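Local structure of beta-galactosidase/beta-glucuronidase (Faecalibacterium prausnitzii L2-6, 6MVF) at residues Ala96-Asn105 with Asn132-Thr143; Thr111-Phe119 with His373-Gln384. The protein is an FMN-binding beta-glucuronidase of glycoside hydrolase family 2 from a gut bacterium, probably cleaving beta-linked glycosides. All blocks are in the same frame, centred on the assembly; numbering follows the deposited sequence.

Contact 1 of 2, residues Ala96-Asn105 with Asn132-Thr143; sequences AALDATVKVN and NELTIEVSNEDT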
loop_
_atom_site.group_PDB
_atom_site.type_symbol
_atom_site.label_atom_id
_atom_site.label_comp_id
_atom_site.label_asym_id
_atom_site.label_seq_id
_atom_site.Cartn_x
_atom_site.Cartn_y
_atom_site.Cartn_z
ATOM N N ALA A 96 4.933 30.116 9.418
ATOM C CA ALA A 96 5.220 31.141 8.421
ATOM C C ALA A 96 6.446 31.913 8.894
ATOM O O ALA A 96 6.357 32.724 9.823
ATOM C CB ALA A 96 4.019 32.067 8.205
ATOM N N ALA A 97 7.581 31.675 8.249
ATOM C CA ALA A 97 8.855 32.213 8.707
ATOM C C ALA A 97 9.141 33.514 7.968
ATOM O O ALA A 97 9.313 33.491 6.745
ATOM C CB ALA A 97 9.961 31.189 8.464
ATOM N N LEU A 98 9.204 34.646 8.688
ATOM C CA LEU A 98 9.131 34.776 10.149
ATOM C C LEU A 98 7.875 35.497 10.653
ATOM O O LEU A 98 7.535 35.435 11.834
ATOM C CB LEU A 98 10.335 35.557 10.647
ATOM C CG LEU A 98 11.682 34.917 10.401
ATOM C CD1 LEU A 98 12.778 35.881 10.848
ATOM C CD2 LEU A 98 11.758 33.585 11.157
ATOM N N ASP A 99 7.218 36.202 9.736
ATOM C CA ASP A 99 6.169 37.172 10.021
ATOM C C ASP A 99 5.155 37.058 8.898
ATOM O O ASP A 99 5.548 36.927 7.737
ATOM C CB ASP A 99 6.760 38.588 10.088
ATOM C CG ASP A 99 5.836 39.595 10.755
ATOM O OD1 ASP A 99 4.695 39.224 11.114
ATOM O OD2 ASP A 99 6.256 40.771 10.922
ATOM N N ALA A 100 3.862 37.082 9.225
ATOM C CA ALA A 100 2.864 36.736 8.222
ATOM C C ALA A 100 1.605 37.586 8.336
ATOM O O ALA A 100 1.242 38.059 9.418
ATOM C CB ALA A 100 2.473 35.258 8.302
ATOM N N THR A 101 0.938 37.761 7.191
ATOM C CA THR A 101 -0.388 38.367 7.104
ATOM C C THR A 101 -1.241 37.512 6.183
ATOM O O THR A 101 -0.812 37.188 5.072
ATOM C CB THR A 101 -0.331 39.809 6.563
ATOM O OG1 THR A 101 0.432 40.636 7.452
ATOM C CG2 THR A 101 -1.735 40.377 6.453
ATOM N N VAL A 102 -2.441 37.147 6.632
ATOM C CA VAL A 102 -3.349 36.317 5.844
ATOM C C VAL A 102 -4.512 37.181 5.369
ATOM O O VAL A 102 -5.158 37.865 6.171
ATOM C CB VAL A 102 -3.850 35.097 6.646
ATOM C CG1 VAL A 102 -4.740 34.197 5.772
ATOM C CG2 VAL A 102 -2.681 34.289 7.186
ATOM N N LYS A 103 -4.783 37.148 4.066
ATOM C CA LYS A 103 -5.932 37.835 3.484
ATOM C C LYS A 103 -6.805 36.839 2.739
ATOM O O LYS A 103 -6.299 36.005 1.977
ATOM C CB LYS A 103 -5.506 38.944 2.517
ATOM C CG LYS A 103 -5.034 40.223 3.157
ATOM C CD LYS A 103 -4.399 41.102 2.090
ATOM C CE LYS A 103 -3.751 42.337 2.684
ATOM N NZ LYS A 103 -2.436 42.620 2.048
ATOM N N VAL A 104 -8.114 36.936 2.947
ATOM C CA VAL A 104 -9.090 36.191 2.163
ATOM C C VAL A 104 -9.904 37.198 1.359
ATOM O O VAL A 104 -10.495 38.127 1.927
ATOM C CB VAL A 104 -9.990 35.318 3.047
ATOM C CG1 VAL A 104 -11.041 34.621 2.197
ATOM C CG2 VAL A 104 -9.147 34.304 3.791
ATOM N N ASN A 105 -9.920 37.021 0.031
ATOM C CA ASN A 105 -10.662 37.898 -0.872
ATOM C C ASN A 105 -10.397 39.374 -0.562
ATOM O O ASN A 105 -11.311 40.194 -0.499
ATOM C CB ASN A 105 -12.160 37.594 -0.812
ATOM C CG ASN A 105 -12.507 36.186 -1.263
ATOM O OD1 ASN A 105 -11.935 35.648 -2.226
ATOM N ND2 ASN A 105 -13.469 35.583 -0.572
ATOM N N ASN A 132 -12.659 31.238 -3.868
ATOM C CA ASN A 132 -12.192 32.340 -3.041
ATOM C C ASN A 132 -10.701 32.507 -3.305
ATOM O O ASN A 132 -10.062 31.623 -3.875
ATOM C CB ASN A 132 -12.459 32.092 -1.538
ATOM C CG ASN A 132 -13.938 32.004 -1.209
ATOM O OD1 ASN A 132 -14.503 32.889 -0.557
ATOM N ND2 ASN A 132 -14.581 30.931 -1.662
ATOM N N GLU A 133 -10.139 33.645 -2.903
ATOM C CA GLU A 133 -8.698 33.868 -3.012
ATOM C C GLU A 133 -8.057 33.967 -1.631
ATOM O O GLU A 133 -8.537 34.700 -0.760
ATOM C CB GLU A 133 -8.388 35.117 -3.837
ATOM C CG GLU A 133 -7.977 34.791 -5.284
ATOM C CD GLU A 133 -6.493 34.390 -5.430
ATOM O OE1 GLU A 133 -5.622 34.992 -4.750
ATOM O OE2 GLU A 133 -6.194 33.474 -6.240
ATOM N N LEU A 134 -6.978 33.216 -1.441
ATOM C CA LEU A 134 -6.208 33.189 -0.204
ATOM C C LEU A 134 -4.833 33.797 -0.459
ATOM O O LEU A 134 -4.119 33.362 -1.376
ATOM C CB LEU A 134 -6.078 31.750 0.308
ATOM C CG LEU A 134 -5.225 31.415 1.530
ATOM C CD1 LEU A 134 -5.717 32.197 2.703
ATOM C CD2 LEU A 134 -5.272 29.911 1.834
ATOM N N THR A 135 -4.470 34.799 0.351
ATOM C CA THR A 135 -3.224 35.551 0.198
ATOM C C THR A 135 -2.474 35.547 1.524
ATOM O O THR A 135 -3.028 35.962 2.546
ATOM C CB THR A 135 -3.508 36.993 -0.255
ATOM O OG1 THR A 135 -4.234 36.971 -1.492
ATOM C CG2 THR A 135 -2.220 37.770 -0.462
ATOM N N ILE A 136 -1.227 35.074 1.515
ATOM C CA ILE A 136 -0.382 35.059 2.712
ATOM C C ILE A 136 0.910 35.813 2.405
ATOM O O ILE A 136 1.769 35.323 1.657
ATOM C CB ILE A 136 -0.075 33.638 3.199
ATOM C CG1 ILE A 136 -1.366 32.835 3.379
ATOM C CG2 ILE A 136 0.712 33.695 4.517
ATOM C CD1 ILE A 136 -1.167 31.313 3.388
ATOM N N GLU A 137 1.050 37.001 2.985
ATOM C CA GLU A 137 2.300 37.742 2.934
ATOM C C GLU A 137 3.217 37.224 4.026
ATOM O O GLU A 137 2.823 37.178 5.191
ATOM C CB GLU A 137 2.054 39.237 3.133
ATOM C CG GLU A 137 1.583 39.972 1.894
ATOM C CD GLU A 137 1.449 41.482 2.105
ATOM O OE1 GLU A 137 0.427 42.045 1.634
ATOM O OE2 GLU A 137 2.364 42.090 2.730
ATOM N N VAL A 138 4.436 36.847 3.648
ATOM C CA VAL A 138 5.418 36.290 4.568
ATOM C C VAL A 138 6.711 37.087 4.447
ATOM O O VAL A 138 7.186 37.337 3.338
ATOM C CB VAL A 138 5.676 34.802 4.270
ATOM C CG1 VAL A 138 6.701 34.223 5.245
ATOM C CG2 VAL A 138 4.388 34.033 4.307
ATOM N N SER A 139 7.291 37.460 5.574
ATOM C CA SER A 139 8.548 38.190 5.590
ATOM C C SER A 139 9.523 37.512 6.540
ATOM O O SER A 139 9.182 37.262 7.703
ATOM C CB SER A 139 8.341 39.638 6.019
ATOM O OG SER A 139 9.605 40.272 6.185
ATOM N N ASN A 140 10.739 37.236 6.059
ATOM C CA ASN A 140 11.812 36.778 6.935
ATOM C C ASN A 140 12.844 37.876 7.215
ATOM O O ASN A 140 14.005 37.585 7.532
ATOM C CB ASN A 140 12.469 35.520 6.366
ATOM C CG ASN A 140 13.283 35.784 5.109
ATOM O OD1 ASN A 140 13.030 36.730 4.371
ATOM N ND2 ASN A 140 14.266 34.919 4.858
ATOM N N GLU A 141 12.431 39.139 7.117
ATOM C CA GLU A 141 13.273 40.273 7.479
ATOM C C GLU A 141 13.255 40.492 8.988
ATOM O O GLU A 141 12.275 40.162 9.669
ATOM C CB GLU A 141 12.793 41.540 6.764
ATOM C CG GLU A 141 13.210 41.616 5.294
ATOM C CD GLU A 141 12.441 42.664 4.480
ATOM O OE1 GLU A 141 11.172 42.633 4.439
ATOM O OE2 GLU A 141 13.128 43.513 3.865
ATOM N N ASP A 142 14.357 41.051 9.502
ATOM C CA ASP A 142 14.453 41.459 10.907
ATOM C C ASP A 142 13.407 42.526 11.250
ATOM O O ASP A 142 12.941 43.270 10.383
ATOM C CB ASP A 142 15.862 41.990 11.177
ATOM C CG ASP A 142 16.234 41.976 12.650
ATOM O OD1 ASP A 142 15.409 41.550 13.492
ATOM O OD2 ASP A 142 17.377 42.384 12.961
ATOM N N THR A 143 13.000 42.583 12.514
ATOM C CA THR A 143 12.103 43.620 13.010
ATOM C C THR A 143 12.510 43.962 14.432
ATOM O O THR A 143 13.200 43.177 15.090
ATOM C CB THR A 143 10.619 43.216 13.023
ATOM O OG1 THR A 143 10.316 42.550 14.255
ATOM C CG2 THR A 143 10.240 42.328 11.839
#

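Contact 2 of 2, residues Thr111-Phe119 with His373-Gln384; sequences THEGGFSIF and HVMEEMKELIIQ. With FMN (flavin mononucleotide), chain G.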
loop_
_atom_site.group_PDB
_atom_site.type_symbol
_atom_site.label_atom_id
_atom_site.label_comp_id
_atom_site.label_asym_id
_atom_site.label_seq_id
_atom_site.Cartn_x
_atom_site.Cartn_y
_atom_site.Cartn_z
ATOM N N THR A 111 -2.778 38.367 11.390
ATOM C CA THR A 111 -1.330 38.517 11.267
ATOM C C THR A 111 -0.641 37.729 12.374
ATOM O O THR A 111 -1.215 37.465 13.434
ATOM C CB THR A 111 -0.861 39.970 11.359
ATOM O OG1 THR A 111 -1.288 40.520 12.613
ATOM C CG2 THR A 111 -1.406 40.795 10.210
ATOM N N HIS A 112 0.609 37.365 12.130
ATOM C CA HIS A 112 1.293 36.498 13.071
ATOM C C HIS A 112 2.787 36.740 13.020
ATOM O O HIS A 112 3.357 36.984 11.956
ATOM C CB HIS A 112 1.012 35.024 12.784
ATOM C CG HIS A 112 1.626 34.100 13.782
ATOM N ND1 HIS A 112 2.882 33.561 13.620
ATOM C CD2 HIS A 112 1.158 33.621 14.957
ATOM C CE1 HIS A 112 3.157 32.781 14.650
ATOM N NE2 HIS A 112 2.126 32.799 15.473
ATOM N N GLU A 113 3.420 36.630 14.175
ATOM C CA GLU A 113 4.851 36.826 14.295
ATOM C C GLU A 113 5.448 35.618 15.005
ATOM O O GLU A 113 4.820 35.037 15.898
ATOM C CB GLU A 113 5.130 38.117 15.048
ATOM C CG GLU A 113 6.562 38.510 15.095
ATOM C CD GLU A 113 6.778 39.769 15.918
ATOM O OE1 GLU A 113 7.625 39.737 16.841
ATOM O OE2 GLU A 113 6.098 40.786 15.635
ATOM N N GLY A 114 6.655 35.227 14.600
ATOM C CA GLY A 114 7.219 33.975 15.069
ATOM C C GLY A 114 7.037 32.899 14.015
ATOM O O GLY A 114 5.909 32.591 13.610
ATOM N N GLY A 115 8.140 32.317 13.555
ATOM C CA GLY A 115 8.078 31.520 12.351
ATOM C C GLY A 115 8.123 30.021 12.560
ATOM O O GLY A 115 8.524 29.287 11.657
ATOM N N PHE A 116 7.715 29.553 13.735
ATOM C CA PHE A 116 7.857 28.135 14.037
ATOM C C PHE A 116 6.646 27.589 14.782
ATOM O O PHE A 116 6.749 26.523 15.399
ATOM C CB PHE A 116 9.137 27.860 14.858
ATOM C CG PHE A 116 10.370 28.491 14.274
ATOM C CD1 PHE A 116 10.677 29.826 14.540
ATOM C CD2 PHE A 116 11.198 27.764 13.418
ATOM C CE1 PHE A 116 11.782 30.417 13.971
ATOM C CE2 PHE A 116 12.314 28.336 12.861
ATOM C CZ PHE A 116 12.611 29.668 13.134
ATOM N N SER A 117 5.505 28.285 14.746
ATOM C CA SER A 117 4.323 27.804 15.442
ATOM C C SER A 117 3.079 27.956 14.570
ATOM O O SER A 117 3.016 28.802 13.671
ATOM C CB SER A 117 4.122 28.512 16.794
ATOM O OG SER A 117 4.436 29.884 16.727
ATOM N N ILE A 118 2.100 27.087 14.850
ATOM C CA ILE A 118 0.831 27.071 14.137
ATOM C C ILE A 118 0.038 28.309 14.522
ATOM O O ILE A 118 0.031 28.732 15.687
ATOM C CB ILE A 118 0.060 25.779 14.479
ATOM C CG1 ILE A 118 0.825 24.550 14.010
ATOM C CG2 ILE A 118 -1.351 25.762 13.894
ATOM C CD1 ILE A 118 0.415 23.285 14.728
ATOM N N PHE A 119 -0.624 28.917 13.546
ATOM C CA PHE A 119 -1.615 29.929 13.876
ATOM C C PHE A 119 -2.808 29.754 12.946
ATOM O O PHE A 119 -2.663 29.251 11.822
ATOM C CB PHE A 119 -1.026 31.340 13.811
ATOM C CG PHE A 119 -0.492 31.712 12.469
ATOM C CD1 PHE A 119 0.810 31.398 12.113
ATOM C CD2 PHE A 119 -1.281 32.408 11.564
ATOM C CE1 PHE A 119 1.305 31.768 10.867
ATOM C CE2 PHE A 119 -0.796 32.763 10.327
ATOM C CZ PHE A 119 0.489 32.450 9.975
ATOM N N HIS A 373 6.790 39.374 22.031
ATOM C CA HIS A 373 7.129 38.271 21.135
ATOM C C HIS A 373 7.572 37.034 21.915
ATOM O O HIS A 373 7.062 35.930 21.691
ATOM C CB HIS A 373 8.224 38.696 20.156
ATOM C CG HIS A 373 8.721 37.587 19.275
ATOM N ND1 HIS A 373 8.405 37.503 17.935
ATOM C CD2 HIS A 373 9.540 36.536 19.533
ATOM C CE1 HIS A 373 8.989 36.438 17.411
ATOM N NE2 HIS A 373 9.686 35.836 18.359
ATOM N N VAL A 374 8.523 37.199 22.839
ATOM C CA VAL A 374 9.114 36.033 23.489
ATOM C C VAL A 374 8.061 35.293 24.310
ATOM O O VAL A 374 7.924 34.068 24.204
ATOM C CB VAL A 374 10.342 36.446 24.326
ATOM C CG1 VAL A 374 10.521 35.538 25.505
ATOM C CG2 VAL A 374 11.619 36.428 23.469
ATOM N N MET A 375 7.260 36.030 25.097
ATOM C CA MET A 375 6.208 35.396 25.897
ATOM C C MET A 375 5.191 34.676 25.018
ATOM O O MET A 375 4.768 33.559 25.339
ATOM C CB MET A 375 5.487 36.423 26.786
ATOM C CG MET A 375 6.362 37.260 27.734
ATOM S SD MET A 375 7.253 36.319 28.977
ATOM C CE MET A 375 5.947 35.946 30.145
ATOM N N GLU A 376 4.766 35.302 23.913
ATOM C CA GLU A 376 3.792 34.656 23.035
ATOM C C GLU A 376 4.355 33.369 22.454
ATOM O O GLU A 376 3.653 32.346 22.384
ATOM C CB GLU A 376 3.390 35.590 21.905
ATOM C CG GLU A 376 2.764 36.880 22.346
ATOM C CD GLU A 376 1.292 36.763 22.627
ATOM O OE1 GLU A 376 0.889 35.828 23.352
ATOM O OE2 GLU A 376 0.531 37.614 22.122
ATOM N N GLU A 377 5.630 33.404 22.041
ATOM C CA GLU A 377 6.254 32.233 21.438
ATOM C C GLU A 377 6.364 31.093 22.439
ATOM O O GLU A 377 6.211 29.922 22.066
ATOM C CB GLU A 377 7.629 32.594 20.876
ATOM C CG GLU A 377 8.141 31.603 19.858
ATOM C CD GLU A 377 9.187 32.181 18.892
ATOM O OE1 GLU A 377 9.992 33.057 19.297
ATOM O OE2 GLU A 377 9.217 31.740 17.723
ATOM N N MET A 378 6.598 31.409 23.716
ATOM C CA MET A 378 6.651 30.349 24.709
ATOM C C MET A 378 5.258 29.823 25.030
ATOM O O MET A 378 5.093 28.617 25.279
ATOM C CB MET A 378 7.335 30.844 25.969
ATOM C CG MET A 378 7.647 29.739 26.939
ATOM S SD MET A 378 9.034 28.749 26.335
ATOM C CE MET A 378 8.546 27.184 26.997
ATOM N N LYS A 379 4.267 30.702 24.981
ATOM C CA LYS A 379 2.870 30.289 25.234
ATOM C C LYS A 379 2.415 29.360 24.105
ATOM O O LYS A 379 1.728 28.425 24.376
ATOM C CB LYS A 379 1.982 31.516 25.425
ATOM C CG LYS A 379 0.750 31.268 26.265
ATOM C CD LYS A 379 -0.020 32.489 26.665
ATOM C CE LYS A 379 -1.391 32.146 27.185
ATOM N NZ LYS A 379 -2.169 33.337 27.575
ATOM N N GLU A 380 2.801 29.648 22.877
ATOM C CA GLU A 380 2.441 28.777 21.765
ATOM C C GLU A 380 3.213 27.468 21.822
ATOM O O GLU A 380 2.676 26.412 21.480
ATOM C CB GLU A 380 2.693 29.479 20.427
ATOM C CG GLU A 380 1.802 30.672 20.176
ATOM C CD GLU A 380 2.170 31.402 18.896
ATOM O OE1 GLU A 380 3.380 31.539 18.600
ATOM O OE2 GLU A 380 1.247 31.836 18.176
ATOM N N LEU A 381 4.481 27.515 22.227
ATOM C CA LEU A 381 5.269 26.289 22.281
ATOM C C LEU A 381 4.688 25.312 23.293
ATOM O O LEU A 381 4.624 24.107 23.039
ATOM C CB LEU A 381 6.723 26.607 22.618
ATOM C CG LEU A 381 7.627 25.401 22.869
ATOM C CD1 LEU A 381 7.746 24.543 21.598
ATOM C CD2 LEU A 381 8.999 25.846 23.399
ATOM N N ILE A 382 4.249 25.813 24.442
ATOM C CA ILE A 382 3.745 24.921 25.473
ATOM C C ILE A 382 2.354 24.421 25.130
ATOM O O ILE A 382 2.048 23.246 25.325
ATOM C CB ILE A 382 3.777 25.638 26.830
ATOM C CG1 ILE A 382 5.234 25.861 27.243
ATOM C CG2 ILE A 382 2.967 24.863 27.882
ATOM C CD1 ILE A 382 5.389 26.604 28.532
ATOM N N ILE A 383 1.492 25.293 24.609
ATOM C CA ILE A 383 0.101 24.913 24.396
ATOM C C ILE A 383 -0.027 23.971 23.210
ATOM O O ILE A 383 -0.829 23.035 23.230
ATOM C CB ILE A 383 -0.765 26.178 24.243
ATOM C CG1 ILE A 383 -1.136 26.681 25.630
ATOM C CG2 ILE A 383 -2.048 25.905 23.432
ATOM C CD1 ILE A 383 -1.172 28.157 25.720
ATOM N N GLN A 384 0.770 24.183 22.169
ATOM C CA GLN A 384 0.689 23.317 21.002
ATOM C C GLN A 384 1.369 21.978 21.227
ATOM O O GLN A 384 1.004 20.996 20.575
ATOM C CB GLN A 384 1.281 24.025 19.783
ATOM C CG GLN A 384 0.511 25.274 19.443
ATOM C CD GLN A 384 1.112 26.090 18.320
ATOM O OE1 GLN A 384 2.073 25.683 17.656
ATOM N NE2 GLN A 384 0.525 27.256 18.087
HETATM N N1 FMN G . -8.186 27.969 26.783
HETATM C C2 FMN G . -8.975 27.934 25.706
HETATM O O2 FMN G . -9.962 28.667 25.612
HETATM N N3 FMN G . -8.747 27.144 24.680
HETATM C C4 FMN G . -7.750 26.318 24.634
HETATM O O4 FMN G . -7.545 25.588 23.677
HETATM C C4A FMN G . -6.875 26.287 25.755
HETATM N N5 FMN G . -5.864 25.468 25.705
HETATM C C5A FMN G . -5.011 25.388 26.706
HETATM C C6 FMN G . -3.962 24.510 26.621
HETATM C C7 FMN G . -3.082 24.404 27.638
HETATM C C7M FMN G . -1.952 23.457 27.535
HETATM C C8 FMN G . -3.242 25.249 28.814
HETATM C C8M FMN G . -2.264 25.154 29.932
HETATM C C9 FMN G . -4.299 26.128 28.895
HETATM C C9A FMN G . -5.203 26.227 27.882
HETATM N N10 FMN G . -6.251 27.133 27.947
HETATM C C10 FMN G . -7.132 27.176 26.868
HETATM C "C1'" FMN G . -6.376 27.899 29.179
HETATM C "C2'" FMN G . -6.219 29.400 29.233
HETATM O "O2'" FMN G . -4.832 29.534 29.415
HETATM C "C3'" FMN G . -6.853 30.022 30.457
HETATM O "O3'" FMN G . -7.810 29.135 30.994
HETATM C "C4'" FMN G . -7.611 31.303 30.193
HETATM O "O4'" FMN G . -8.345 31.090 28.997
HETATM C "C5'" FMN G . -6.734 32.553 30.107
HETATM O "O5'" FMN G . -6.424 32.878 28.763
HETATM P P FMN G . -5.278 33.887 28.338
HETATM O O1P FMN G . -5.825 34.460 27.092
HETATM O O2P FMN G . -5.145 34.834 29.494
HETATM O O3P FMN G . -4.002 33.144 28.132
HETATM O O HOH W 1 7.294 30.887 16.365
#

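Contact 1 of 2, residues Ala96-Asn105 with Asn132-Thr143
Asn105 and Asn132 show how side-chain amides can carry on a beta ladder where the strand ends. Their amide planes lie 31° apart, and Asn105 ND2 gives a hydrogen bond within its own plane to Asn132 OD1 at 2.9 Å. Asn105 OD1 meanwhile accepts from Glu133 N at 2.8 Å. Placing CG beside its own nitrogen (chi1 -62°) brings the amide end up to the neighbouring strand, while Asn105 N bonds to Glu133 O. Outside the pair, Leu126 O and Arg128 O take further N-H groups from Asn105 and Asn132. Cutting this side chain back to an alanine is likely to leave Glu133 N and Asn132 OD1 each without the mate that the amide supplies. Beyond this end, antiparallel strands 99-104 and 132-139 present two unlike faces. On one, Val102 CG1 meets Leu134 CD1 obliquely at 3.8 Å, with Val104, Ile136 and Val138 in the same apolar row; Phe119 packs on the Ala96, Ala100 and Val102 part of this face. On the other, Lys103 reaches diagonally past Thr135, so that NZ lies 2.9 Å from Glu137 OE1 in a salt bridge of weak hydrogen-bond geometry. At the far end a classic beta bulge sets Leu98 and Asp99 both against Ser139. The chemistry therefore implies an amphipathic strand pair of the sugar-binding domain, apolar toward the interior and polar on the reverse.

Contact 2 of 2, residues Thr111-Phe119 with His373-Gln384
Two histidine-carboxylate hydrogen bonds join the segments, with the donor coming once from each side. His112 NE2 meets Glu380 OE2 at 3.0 Å; the oxygen lies in the ring plane and uses its syn lone pair, with ring and carboxylate only 22° apart. CG of His112, anti to the backbone nitrogen (chi1 -176°), brings the ring end up to the helix. The second pair is less regular: His373 ND1 reaches Glu113 OE1 at 2.6 Å on the anti side of the carboxylate, an oxygen that Ser145 also grips. Ser117 OG donates to Glu380 OE1 at 2.7 Å from above the carboxylate plane, so this buried carboxylate is held on both oxygens, which would probably favour its charged form. Helix 368-385 follows barrel strand 353-357 and leads into 391-398, a beta-alpha-beta unit of the TIM barrel, and here its flank meets the turn leaving strand 107-113 of the sugar-binding domain. Amide-to-backbone bonds extend the joint: Gln384 OE1 accepts from Ile118 N at 3.1 Å and its NE2 donates to Ile118 O at 2.9 Å, Tyr178 O being another acceptor for NE2. Water 1 bridges the segments, accepting from Phe116 N and donating to Ser117 OG and Glu377 OE2. Gly114 has backbone angles that call for glycine, and a CB there would point at the helix. Ligand contacts lie elsewhere on this helix: Ile383 CG1 packs 3.6 Å from flavin C7, and Lys379 NZ is modelled 1.9 Å from phosphate O3P of FMN, a doubtfully short approach.

Contacts 1 and 2 are joined through one sheet, their centres 15 Å apart. Strand 107-113 of contact 2 is the edge neighbour of strand 99-104 of contact 1, and Ala100 N lies 2.8 Å from His112 O, a probable hydrogen bond. Phe119 also crosses over, its ring touching Ala100 and Val102. Along the chain the segments alternate, residues 111-119 falling in sequence between the two segments of contact 1. Contact 1 lies within the sugar-binding domain, away from the FMN, whereas contact 2 carries the sheet's edge onto the barrel helix whose Lys379 and Ile383 line the flavin pocket; Gln384 there has its side chain about 8 Å from that of Tyr177, another FMN-binding residue.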